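PDB 5HXW: L-amino acid deaminase from Proteus vulgaris, which probably oxidises L-amino acids by FAD-dependent chemistry as a membrane-bound deaminase of the D-amino-acid-oxidase-like flavoprotein family. Local coordinates for residues T256-G268 / G291-V305. Sequence-based numbering, arbitrary orientation.
Sequences TLPAYQSQQLISG and GTYATSPRVIVAPVV. With 16A (cetyl-trimethyl-ammonium), chain J.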
ATOM      1  N   THR A 256       8.247   6.015 -11.262  1.00 63.29           N
ATOM      2  CA  THR A 256       7.727   4.739 -10.762  1.00 62.33           C
ATOM      3  C   THR A 256       7.691   3.706 -11.879  1.00 62.75           C
ATOM      4  O   THR A 256       7.508   4.047 -13.051  1.00 63.69           O
ATOM      5  CB  THR A 256       6.301   4.860 -10.175  1.00 61.30           C
ATOM      6  OG1 THR A 256       5.381   5.251 -11.204  1.00 61.37           O
ATOM      7  CG2 THR A 256       6.242   5.862  -9.027  1.00 61.69           C
ATOM      8  N   LEU A 257       7.870   2.444 -11.504  1.00 62.22           N
ATOM      9  CA  LEU A 257       7.685   1.334 -12.428  1.00 62.01           C
ATOM     10  C   LEU A 257       6.649   0.363 -11.873  1.00 61.37           C
ATOM     11  O   LEU A 257       6.588   0.171 -10.655  1.00 60.39           O
ATOM     12  CB  LEU A 257       9.015   0.622 -12.717  1.00 62.24           C
ATOM     13  CG  LEU A 257      10.041   1.342 -13.606  1.00 62.88           C
ATOM     14  CD1 LEU A 257      11.240   0.445 -13.866  1.00 62.73           C
ATOM     15  CD2 LEU A 257       9.436   1.790 -14.930  1.00 62.99           C
ATOM     16  N   PRO A 258       5.823  -0.241 -12.759  1.00 61.54           N
ATOM     17  CA  PRO A 258       4.828  -1.215 -12.307  1.00 61.06           C
ATOM     18  C   PRO A 258       5.439  -2.506 -11.755  1.00 61.18           C
ATOM     19  O   PRO A 258       6.492  -2.952 -12.214  1.00 61.16           O
ATOM     20  CB  PRO A 258       4.015  -1.505 -13.572  1.00 61.16           C
ATOM     21  CG  PRO A 258       4.938  -1.189 -14.693  1.00 62.09           C
ATOM     22  CD  PRO A 258       5.719  -0.006 -14.212  1.00 62.10           C
ATOM     23  N   ALA A 259       4.768  -3.072 -10.757  1.00 61.65           N
ATOM     24  CA  ALA A 259       5.103  -4.377 -10.196  1.00 62.13           C
ATOM     25  C   ALA A 259       3.813  -5.149  -9.939  1.00 62.68           C
ATOM     26  O   ALA A 259       2.782  -4.555  -9.613  1.00 63.51           O
ATOM     27  CB  ALA A 259       5.896  -4.212  -8.913  1.00 61.75           C
ATOM     28  N   TYR A 260       3.871  -6.466 -10.092  1.00 63.31           N
ATOM     29  CA  TYR A 260       2.710  -7.325  -9.889  1.00 64.30           C
ATOM     30  C   TYR A 260       3.013  -8.488  -8.956  1.00 64.74           C
ATOM     31  O   TYR A 260       4.118  -9.038  -8.971  1.00 65.61           O
ATOM     32  CB  TYR A 260       2.191  -7.848 -11.231  1.00 66.06           C
ATOM     33  CG  TYR A 260       1.378  -6.834 -11.990  1.00 67.61           C
ATOM     34  CD1 TYR A 260       1.988  -5.933 -12.873  1.00 68.74           C
ATOM     35  CD2 TYR A 260      -0.009  -6.760 -11.824  1.00 68.77           C
ATOM     36  CE1 TYR A 260       1.239  -4.989 -13.567  1.00 69.08           C
ATOM     37  CE2 TYR A 260      -0.765  -5.824 -12.520  1.00 68.66           C
ATOM     38  CZ  TYR A 260      -0.138  -4.942 -13.385  1.00 68.98           C
ATOM     39  OH  TYR A 260      -0.887  -4.017 -14.071  1.00 71.01           O
ATOM     40  N   GLN A 261       2.021  -8.846  -8.144  1.00 64.32           N
ATOM     41  CA  GLN A 261       2.106 -10.008  -7.264  1.00 64.68           C
ATOM     42  C   GLN A 261       0.743 -10.666  -7.102  1.00 64.61           C
ATOM     43  O   GLN A 261      -0.256 -10.001  -6.805  1.00 63.88           O
ATOM     44  CB  GLN A 261       2.682  -9.627  -5.898  1.00 64.69           C
ATOM     45  CG  GLN A 261       3.025 -10.825  -5.022  1.00 66.95           C
ATOM     46  CD  GLN A 261       3.505 -10.436  -3.638  1.00 67.41           C
ATOM     47  OE1 GLN A 261       2.966  -9.525  -3.004  1.00 67.09           O
ATOM     48  NE2 GLN A 261       4.527 -11.132  -3.160  1.00 68.55           N
ATOM     49  N   SER A 262       0.721 -11.979  -7.310  1.00 65.07           N
ATOM     50  CA  SER A 262      -0.478 -12.777  -7.113  1.00 65.36           C
ATOM     51  C   SER A 262      -0.719 -13.028  -5.627  1.00 65.65           C
ATOM     52  O   SER A 262       0.226 -13.208  -4.851  1.00 65.96           O
ATOM     53  CB  SER A 262      -0.364 -14.095  -7.870  1.00 66.59           C
ATOM     54  OG  SER A 262      -0.240 -13.868  -9.262  1.00 67.68           O
ATOM     55  N   GLN A 263      -1.994 -13.011  -5.246  1.00 65.47           N
ATOM     56  CA  GLN A 263      -2.429 -13.294  -3.877  1.00 65.10           C
ATOM     57  C   GLN A 263      -3.581 -14.300  -3.885  1.00 65.88           C
ATOM     58  O   GLN A 263      -4.364 -14.358  -4.841  1.00 65.51           O
ATOM     59  CB  GLN A 263      -2.884 -12.013  -3.171  1.00 63.94           C
ATOM     60  CG  GLN A 263      -1.834 -10.920  -3.012  1.00 64.57           C
ATOM     61  CD  GLN A 263      -0.825 -11.192  -1.908  1.00 65.78           C
ATOM     62  OE1 GLN A 263      -1.160 -11.729  -0.847  1.00 66.91           O
ATOM     63  NE2 GLN A 263       0.424 -10.806  -2.151  1.00 65.89           N
ATOM     64  N   GLN A 264      -3.676 -15.088  -2.814  1.00 66.82           N
ATOM     65  CA  GLN A 264      -4.795 -16.014  -2.627  1.00 68.03           C
ATOM     66  C   GLN A 264      -5.287 -16.064  -1.177  1.00 68.70           C
ATOM     67  O   GLN A 264      -4.574 -15.668  -0.249  1.00 68.40           O
ATOM     68  CB  GLN A 264      -4.478 -17.416  -3.183  1.00 68.75           C
ATOM     69  CG  GLN A 264      -3.345 -18.159  -2.489  1.00 69.60           C
ATOM     70  CD  GLN A 264      -2.835 -19.363  -3.260  1.00 70.61           C
ATOM     71  OE1 GLN A 264      -3.539 -19.946  -4.088  1.00 72.00           O
ATOM     72  NE2 GLN A 264      -1.599 -19.750  -2.979  1.00 71.12           N
ATOM     73  N   LEU A 265      -6.519 -16.543  -1.012  1.00 69.80           N
ATOM     74  CA  LEU A 265      -7.186 -16.623   0.280  1.00 70.32           C
ATOM     75  C   LEU A 265      -7.791 -18.013   0.448  1.00 70.95           C
ATOM     76  O   LEU A 265      -8.550 -18.476  -0.412  1.00 71.42           O
ATOM     77  CB  LEU A 265      -8.286 -15.562   0.361  1.00 71.23           C
ATOM     78  CG  LEU A 265      -8.504 -14.839   1.690  1.00 72.95           C
ATOM     79  CD1 LEU A 265      -7.758 -13.509   1.699  1.00 71.67           C
ATOM     80  CD2 LEU A 265      -9.993 -14.620   1.915  1.00 73.85           C
ATOM     81  N   ILE A 266      -7.436 -18.676   1.546  1.00 70.56           N
ATOM     82  CA  ILE A 266      -7.956 -20.016   1.862  1.00 70.94           C
ATOM     83  C   ILE A 266      -8.707 -20.058   3.192  1.00 71.14           C
ATOM     84  O   ILE A 266      -8.470 -19.228   4.078  1.00 69.95           O
ATOM     85  CB  ILE A 266      -6.866 -21.123   1.813  1.00 71.61           C
ATOM     86  CG1 ILE A 266      -5.667 -20.774   2.711  1.00 71.15           C
ATOM     87  CG2 ILE A 266      -6.453 -21.395   0.370  1.00 71.17           C
ATOM     88  CD1 ILE A 266      -4.743 -21.935   3.014  1.00 72.10           C
ATOM     89  N   SER A 267      -9.611 -21.027   3.311  1.00 72.28           N
ATOM     90  CA  SER A 267     -10.415 -21.230   4.517  1.00 73.58           C
ATOM     91  C   SER A 267      -9.587 -21.714   5.712  1.00 74.56           C
ATOM     92  O   SER A 267      -8.489 -22.261   5.549  1.00 74.01           O
ATOM     93  CB  SER A 267     -11.560 -22.203   4.226  1.00 75.32           C
ATOM     94  OG  SER A 267     -11.061 -23.457   3.796  1.00 76.45           O
ATOM     95  N   GLY A 268     -10.129 -21.502   6.911  1.00 75.64           N
ATOM     96  CA  GLY A 268      -9.472 -21.886   8.157  1.00 77.25           C
ATOM     97  C   GLY A 268      -9.456 -23.374   8.460  1.00 79.44           C
ATOM     98  O   GLY A 268      -9.865 -24.203   7.633  1.00 80.08           O
ATOM     99  N   GLY A 291     -10.809 -16.003  10.835  1.00 74.56           N
ATOM    100  CA  GLY A 291     -10.254 -17.358  10.878  1.00 75.11           C
ATOM    101  C   GLY A 291      -9.739 -17.880   9.548  1.00 74.44           C
ATOM    102  O   GLY A 291      -9.083 -18.922   9.511  1.00 75.21           O
ATOM    103  N   THR A 292     -10.033 -17.160   8.459  1.00 72.63           N
ATOM    104  CA  THR A 292      -9.509 -17.485   7.121  1.00 71.51           C
ATOM    105  C   THR A 292      -8.026 -17.097   7.009  1.00 70.11           C
ATOM    106  O   THR A 292      -7.522 -16.315   7.822  1.00 69.70           O
ATOM    107  CB  THR A 292     -10.328 -16.827   5.978  1.00 70.34           C
ATOM    108  OG1 THR A 292     -10.237 -15.400   6.063  1.00 68.90           O
ATOM    109  CG2 THR A 292     -11.795 -17.250   6.032  1.00 71.23           C
ATOM    110  N   TYR A 293      -7.336 -17.653   6.012  1.00 69.48           N
ATOM    111  CA  TYR A 293      -5.897 -17.432   5.846  1.00 69.01           C
ATOM    112  C   TYR A 293      -5.523 -16.832   4.499  1.00 67.70           C
ATOM    113  O   TYR A 293      -5.938 -17.324   3.442  1.00 68.07           O
ATOM    114  CB  TYR A 293      -5.118 -18.730   6.088  1.00 70.21           C
ATOM    115  CG  TYR A 293      -4.997 -19.098   7.546  1.00 71.89           C
ATOM    116  CD1 TYR A 293      -6.048 -19.740   8.216  1.00 73.05           C
ATOM    117  CD2 TYR A 293      -3.833 -18.803   8.266  1.00 72.00           C
ATOM    118  CE1 TYR A 293      -5.946 -20.071   9.558  1.00 74.47           C
ATOM    119  CE2 TYR A 293      -3.720 -19.140   9.612  1.00 73.62           C
ATOM    120  CZ  TYR A 293      -4.779 -19.771  10.250  1.00 74.60           C
ATOM    121  OH  TYR A 293      -4.683 -20.107  11.579  1.00 76.03           O
ATOM    122  N   ALA A 294      -4.742 -15.756   4.560  1.00 66.44           N
ATOM    123  CA  ALA A 294      -4.159 -15.122   3.380  1.00 65.13           C
ATOM    124  C   ALA A 294      -2.770 -15.700   3.144  1.00 65.87           C
ATOM    125  O   ALA A 294      -1.969 -15.799   4.076  1.00 67.05           O
ATOM    126  CB  ALA A 294      -4.087 -13.616   3.574  1.00 63.41           C
ATOM    127  N   THR A 295      -2.501 -16.096   1.903  1.00 66.31           N
ATOM    128  CA  THR A 295      -1.195 -16.649   1.513  1.00 67.76           C
ATOM    129  C   THR A 295      -0.776 -16.188   0.107  1.00 68.14           C
ATOM    130  O   THR A 295      -1.630 -15.944  -0.752  1.00 67.65           O
ATOM    131  CB  THR A 295      -1.134 -18.198   1.678  1.00 69.07           C
ATOM    132  OG1 THR A 295       0.128 -18.697   1.214  1.00 69.49           O
ATOM    133  CG2 THR A 295      -2.270 -18.909   0.941  1.00 69.20           C
ATOM    134  N   SER A 296       0.537 -16.051  -0.103  1.00 69.40           N
ATOM    135  CA  SER A 296       1.105 -15.606  -1.386  1.00 70.13           C
ATOM    136  C   SER A 296       2.536 -16.106  -1.618  1.00 71.16           C
ATOM    137  O   SER A 296       3.238 -16.419  -0.649  1.00 71.33           O
ATOM    138  CB  SER A 296       1.083 -14.078  -1.487  1.00 69.73           C
ATOM    139  OG  SER A 296       1.977 -13.479  -0.563  1.00 70.81           O
ATOM    140  N   PRO A 297       2.973 -16.176  -2.903  1.00 71.60           N
ATOM    141  CA  PRO A 297       4.395 -16.401  -3.210  1.00 72.29           C
ATOM    142  C   PRO A 297       5.227 -15.147  -2.934  1.00 72.05           C
ATOM    143  O   PRO A 297       4.669 -14.051  -2.807  1.00 70.51           O
ATOM    144  CB  PRO A 297       4.394 -16.702  -4.715  1.00 72.26           C
ATOM    145  CG  PRO A 297       2.976 -16.996  -5.072  1.00 72.07           C
ATOM    146  CD  PRO A 297       2.161 -16.164  -4.135  1.00 71.15           C
ATOM    147  N   ARG A 298       6.545 -15.313  -2.840  1.00 74.06           N
ATOM    148  CA  ARG A 298       7.454 -14.179  -2.646  1.00 75.50           C
ATOM    149  C   ARG A 298       7.671 -13.369  -3.932  1.00 73.83           C
ATOM    150  O   ARG A 298       8.010 -12.186  -3.864  1.00 73.82           O
ATOM    151  CB  ARG A 298       8.799 -14.630  -2.039  1.00 78.82           C
ATOM    152  CG  ARG A 298       9.779 -15.277  -3.007  1.00 81.86           C
ATOM    153  CD  ARG A 298      11.094 -15.641  -2.334  1.00 84.53           C
ATOM    154  NE  ARG A 298      11.130 -17.043  -1.913  1.00 87.24           N
ATOM    155  CZ  ARG A 298      11.434 -18.075  -2.706  1.00 88.97           C
ATOM    156  NH1 ARG A 298      11.441 -19.308  -2.210  1.00 90.20           N
ATOM    157  NH2 ARG A 298      11.729 -17.889  -3.989  1.00 89.04           N
ATOM    158  N   VAL A 299       7.443 -14.016  -5.079  1.00 72.62           N
ATOM    159  CA  VAL A 299       7.810 -13.506  -6.408  1.00 71.15           C
ATOM    160  C   VAL A 299       7.034 -12.248  -6.827  1.00 68.85           C
ATOM    161  O   VAL A 299       5.801 -12.263  -6.920  1.00 68.49           O
ATOM    162  CB  VAL A 299       7.703 -14.624  -7.483  1.00 72.51           C
ATOM    163  CG1 VAL A 299       7.991 -14.090  -8.880  1.00 72.08           C
ATOM    164  CG2 VAL A 299       8.653 -15.773  -7.161  1.00 74.74           C
ATOM    165  N   ILE A 300       7.783 -11.170  -7.062  1.00 66.92           N
ATOM    166  CA  ILE A 300       7.265  -9.918  -7.625  1.00 64.76           C
ATOM    167  C   ILE A 300       7.585  -9.884  -9.125  1.00 64.11           C
ATOM    168  O   ILE A 300       8.736 -10.069  -9.528  1.00 63.71           O
ATOM    169  CB  ILE A 300       7.862  -8.665  -6.919  1.00 64.48           C
ATOM    170  CG1 ILE A 300       7.723  -8.738  -5.382  1.00 64.65           C
ATOM    171  CG2 ILE A 300       7.286  -7.368  -7.487  1.00 63.39           C
ATOM    172  CD1 ILE A 300       6.316  -8.619  -4.820  1.00 64.15           C
ATOM    173  N   VAL A 301       6.556  -9.655  -9.940  1.00 62.50           N
ATOM    174  CA  VAL A 301       6.700  -9.586 -11.393  1.00 62.46           C
ATOM    175  C   VAL A 301       6.722  -8.122 -11.836  1.00 61.07           C
ATOM    176  O   VAL A 301       5.754  -7.392 -11.623  1.00 60.56           O
ATOM    177  CB  VAL A 301       5.582 -10.393 -12.116  1.00 62.52           C
ATOM    178  CG1 VAL A 301       5.536 -10.082 -13.604  1.00 62.97           C
ATOM    179  CG2 VAL A 301       5.780 -11.887 -11.913  1.00 63.15           C
ATOM    180  N   ALA A 302       7.836  -7.698 -12.432  1.00 60.69           N
ATOM    181  CA  ALA A 302       7.938  -6.364 -13.027  1.00 60.01           C
ATOM    182  C   ALA A 302       7.776  -6.432 -14.553  1.00 59.61           C
ATOM    183  O   ALA A 302       8.683  -6.913 -15.251  1.00 60.02           O
ATOM    184  CB  ALA A 302       9.249  -5.685 -12.639  1.00 60.60           C
ATOM    185  N   PRO A 303       6.613  -5.973 -15.073  1.00 58.53           N
ATOM    186  CA  PRO A 303       6.418  -5.966 -16.527  1.00 58.88           C
ATOM    187  C   PRO A 303       7.230  -4.866 -17.204  1.00 59.34           C
ATOM    188  O   PRO A 303       7.441  -3.801 -16.618  1.00 59.07           O
ATOM    189  CB  PRO A 303       4.919  -5.705 -16.690  1.00 58.25           C
ATOM    190  CG  PRO A 303       4.515  -4.982 -15.451  1.00 57.77           C
ATOM    191  CD  PRO A 303       5.433  -5.447 -14.354  1.00 57.34           C
ATOM    192  N   VAL A 304       7.688  -5.141 -18.422  1.00 60.24           N
ATOM    193  CA  VAL A 304       8.407  -4.166 -19.237  1.00 61.04           C
ATOM    194  C   VAL A 304       7.407  -3.128 -19.749  1.00 61.07           C
ATOM    195  O   VAL A 304       6.426  -3.480 -20.404  1.00 61.29           O
ATOM    196  CB  VAL A 304       9.152  -4.841 -20.417  1.00 62.18           C
ATOM    197  CG1 VAL A 304       9.901  -3.814 -21.260  1.00 63.47           C
ATOM    198  CG2 VAL A 304      10.121  -5.899 -19.912  1.00 62.40           C
ATOM    199  N   VAL A 305       7.651  -1.863 -19.408  1.00 60.86           N
ATOM    200  CA  VAL A 305       6.898  -0.723 -19.952  1.00 60.79           C
ATOM    201  C   VAL A 305       7.835   0.208 -20.736  1.00 62.10           C
ATOM    202  O   VAL A 305       9.038  -0.061 -20.825  1.00 62.80           O
ATOM    203  CB  VAL A 305       6.106   0.048 -18.859  1.00 60.23           C
ATOM    204  CG1 VAL A 305       4.920  -0.776 -18.373  1.00 58.54           C
ATOM    205  CG2 VAL A 305       7.004   0.475 -17.699  1.00 59.84           C
TER
HETATM  206  C1  16A J 504      16.015  -3.341 -16.097  1.00 71.89           C
HETATM  207  C2  16A J 504      14.616  -2.982 -15.650  1.00 71.35           C
HETATM  208  C3  16A J 504      14.472  -3.133 -14.140  1.00 71.04           C
HETATM  209  C4  16A J 504      13.021  -2.951 -13.713  1.00 71.12           C
HETATM  210  C5  16A J 504      12.754  -3.619 -12.371  1.00 70.98           C
HETATM  211  C6  16A J 504      11.692  -2.854 -11.593  1.00 72.03           C
HETATM  212  C7  16A J 504      11.584  -3.363 -10.162  1.00 72.72           C
HETATM  213  C8  16A J 504      10.160  -3.216  -9.644  1.00 73.26           C
HETATM  214  C9  16A J 504      10.162  -2.902  -8.154  1.00 77.17           C
HETATM  215  C10 16A J 504       9.550  -4.044  -7.349  1.00 79.77           C
HETATM  216  C11 16A J 504      10.289  -4.258  -6.034  1.00 81.98           C
HETATM  217  C12 16A J 504       9.483  -3.713  -4.859  1.00 85.58           C
HETATM  218  C13 16A J 504       9.135  -4.812  -3.862  1.00 87.78           C
HETATM  219  C14 16A J 504       8.051  -4.340  -2.897  1.00 89.21           C
HETATM  220  C15 16A J 504       7.026  -5.440  -2.639  1.00 89.62           C
HETATM  221  C16 16A J 504       6.473  -5.341  -1.209  1.00 89.70           C
HETATM  222  N1  16A J 504       5.079  -5.806  -0.988  1.00 89.70           N
HETATM  223  C17 16A J 504       4.813  -5.740   0.454  1.00 90.38           C
HETATM  224  C18 16A J 504       4.084  -4.945  -1.641  1.00 89.57           C
HETATM  225  C19 16A J 504       4.871  -7.204  -1.404  1.00 88.61           C
HETATM  226  O   HOH W   1       8.308  -2.287 -14.337  1.00 53.65           O
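Pro303 meets the Tyr260 ring at its edge, CD lying in the ring plane and CG 3.7 Å from Tyr260 CD1, with the two side chains crossing at about a right angle. The Tyr293 ring receives Gly268 CA near its plane, also at an edge, and packs edge-to-face with Phe381 beyond the two strands. Beside Pro303, Pro258 CG meets Val305 CG1 at 3.7 Å, and a water donates to both Pro258 O and Pro303 O. The antiparallel backbones pair in two separate ladders. Tyr260 and Val301 exchange two backbone hydrogen bonds, Val301 N reaching Tyr260 O in the carbonyl plane at 2.7 Å; the other ladder joins Gln264 to Thr295 and Ile266 to Tyr293. Between them the register shifts by two residues as 296-299 loops out. Facing this loop, the extended chain of Gln261 (chi1 -170°, CG trans to N) crosses Ile300 and brings NE2 within 3.5 Å of Ile300 CD1. Its OE1 lies 3.4 Å from C19 in the cetyl-trimethyl-ammonium head group, whereas Ala259 CB and Ile300 CG2, 3.7 Å apart, pack beside the alkyl tail. Gln263 bends over Ser296 CB and touches FAD, as does Gln261. With strand 386-396 hydrogen-bonded along its other edge, strand 257-266 is an inner strand of a large mixed sheet, consistent with the substrate domain of D-amino-acid-oxidase-like flavoenzymes, here lining the flavin and detergent pockets.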